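Local coordinates for protein tyrosine--tRNA ligase (Aeropyrum pernix, PDB 2CYA) that probably attaches tyrosine to tRNA(Tyr) in two steps, first activating the amino acid with ATP and then transferring it to the acceptor end of the tRNA, at residues Trp52-Met56 / Val98-Met102. Numbering follows the deposited sequence.
Sequences WLVWM and VRRVM. With SO4 (sulfate ion), chain C.
Two helical turns, 52-56 and 98-102, cross at -65° with their axes 11.2 Å apart at closest approach, and converge toward their C-terminal ends: CA of Trp52 lies 9.1 Å from CA of Val98, CA of Met56 only 6.3 Å from CA of Met102. Large side chains bridge the gap. Met56, extended (m, t, t), is the central bump; it enters the hollow bounded by Val98, Val101 and Met102, its SD 3.6 Å from Met102 CG and 3.8 Å from Val101 CG1, its CE 3.9 Å from Val98 CG1. Val98, chi1 t, answers from the other helix, spanning the tips of the two indoles: CG2 meets CZ3 at the edge of the Trp52 ring (3.5 Å), CG1 lies 4.1 Å from Trp55 CH2. Trp55, chi1 p, swings its ring toward helix 88-104, where Met102 SD, 4.1 Å from Trp55 CZ3, makes an oblique Met-aromatic contact. Leu53 CD2 just reaches Val101 CG1 (4.3 Å), and Ile341 of helix 323-346 touches both residues. At the opposite edge of its indole from Val98, Trp52 NE1 donates a 2.9 Å hydrogen bond to O4 of a sulfate also held by His49 and Lys241. Trp52 touches both His49 and, in the KMSKS motif, Lys241; the apolar junction thus joins two neighbouring helices of the Rossmann-type nucleotide-binding domain of a class I synthetase, packed at its inferred ATP site.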
# COMPACT_ATOMS: atom_id res chain seq x y z
N TRP A 52 -11.06 -16.80 21.08
CA TRP A 52 -9.64 -16.52 20.91
C TRP A 52 -8.78 -17.48 21.72
O TRP A 52 -7.60 -17.67 21.41
CB TRP A 52 -9.33 -15.08 21.33
CG TRP A 52 -9.94 -14.03 20.42
CD1 TRP A 52 -10.77 -14.25 19.35
CD2 TRP A 52 -9.80 -12.61 20.54
NE1 TRP A 52 -11.18 -13.05 18.81
CE2 TRP A 52 -10.60 -12.03 19.52
CE3 TRP A 52 -9.10 -11.77 21.41
CZ2 TRP A 52 -10.70 -10.64 19.35
CZ3 TRP A 52 -9.20 -10.39 21.24
CH2 TRP A 52 -10.00 -9.84 20.21
N LEU A 53 -9.38 -18.09 22.75
CA LEU A 53 -8.62 -19.02 23.59
C LEU A 53 -8.10 -20.19 22.74
O LEU A 53 -7.01 -20.70 22.97
CB LEU A 53 -9.49 -19.54 24.76
CG LEU A 53 -9.83 -18.58 25.92
CD1 LEU A 53 -10.76 -19.27 26.91
CD2 LEU A 53 -8.54 -18.14 26.64
N VAL A 54 -8.88 -20.58 21.73
CA VAL A 54 -8.47 -21.67 20.85
C VAL A 54 -7.12 -21.38 20.20
O VAL A 54 -6.23 -22.24 20.20
CB VAL A 54 -9.49 -21.92 19.71
CG1 VAL A 54 -8.98 -23.04 18.81
CG2 VAL A 54 -10.86 -22.29 20.28
N TRP A 55 -6.93 -20.18 19.65
CA TRP A 55 -5.62 -19.93 19.06
C TRP A 55 -4.55 -19.65 20.12
O TRP A 55 -3.37 -19.90 19.90
CB TRP A 55 -5.68 -18.82 17.99
CG TRP A 55 -6.09 -17.44 18.43
CD1 TRP A 55 -7.29 -16.83 18.18
CD2 TRP A 55 -5.26 -16.47 19.08
NE1 TRP A 55 -7.25 -15.52 18.62
CE2 TRP A 55 -6.02 -15.27 19.18
CE3 TRP A 55 -3.95 -16.48 19.58
CZ2 TRP A 55 -5.51 -14.11 19.76
CZ3 TRP A 55 -3.44 -15.33 20.15
CH2 TRP A 55 -4.23 -14.14 20.23
N MET A 56 -4.96 -19.17 21.30
CA MET A 56 -3.98 -18.92 22.35
C MET A 56 -3.40 -20.27 22.82
O MET A 56 -2.20 -20.39 23.04
CB MET A 56 -4.63 -18.17 23.53
CG MET A 56 -5.01 -16.72 23.20
SD MET A 56 -5.93 -15.94 24.55
CE MET A 56 -6.19 -14.24 23.89
N VAL A 98 -5.21 -8.66 25.77
CA VAL A 98 -4.93 -9.96 25.19
C VAL A 98 -3.65 -10.55 25.80
O VAL A 98 -3.62 -11.74 26.12
CB VAL A 98 -4.80 -9.85 23.63
CG1 VAL A 98 -4.12 -11.09 23.04
CG2 VAL A 98 -6.22 -9.68 23.03
N ARG A 99 -2.61 -9.74 26.00
CA ARG A 99 -1.38 -10.28 26.59
C ARG A 99 -1.65 -10.83 27.99
O ARG A 99 -1.12 -11.89 28.36
CB ARG A 99 -0.27 -9.24 26.70
CG ARG A 99 0.44 -8.97 25.40
CD ARG A 99 1.60 -8.00 25.58
NE ARG A 99 1.43 -6.86 24.68
CZ ARG A 99 1.27 -5.60 25.08
NH1 ARG A 99 1.27 -5.29 26.37
NH2 ARG A 99 1.06 -4.65 24.18
N ARG A 100 -2.45 -10.11 28.76
CA ARG A 100 -2.77 -10.52 30.12
C ARG A 100 -3.62 -11.77 30.11
O ARG A 100 -3.44 -12.65 30.95
CB ARG A 100 -3.51 -9.39 30.86
CG ARG A 100 -3.90 -9.73 32.29
CD ARG A 100 -2.71 -10.16 33.13
NE ARG A 100 -1.65 -9.16 33.10
CZ ARG A 100 -1.74 -7.96 33.65
NH1 ARG A 100 -2.86 -7.61 34.29
NH2 ARG A 100 -0.74 -7.10 33.55
N VAL A 101 -4.54 -11.84 29.17
CA VAL A 101 -5.41 -13.00 29.05
C VAL A 101 -4.58 -14.23 28.69
O VAL A 101 -4.79 -15.30 29.26
CB VAL A 101 -6.48 -12.79 27.96
CG1 VAL A 101 -7.16 -14.14 27.64
CG2 VAL A 101 -7.52 -11.75 28.41
N MET A 102 -3.65 -14.07 27.75
CA MET A 102 -2.83 -15.20 27.34
C MET A 102 -2.02 -15.77 28.49
O MET A 102 -1.93 -16.98 28.65
CB MET A 102 -1.90 -14.81 26.18
CG MET A 102 -2.63 -14.64 24.86
SD MET A 102 -1.57 -14.05 23.54
CE MET A 102 -0.57 -15.56 23.16
S SO4 C . -13.41 -11.47 16.17
O1 SO4 C . -13.74 -12.93 15.87
O2 SO4 C . -12.02 -11.19 15.60
O3 SO4 C . -14.33 -10.67 15.44
O4 SO4 C . -13.24 -11.42 17.58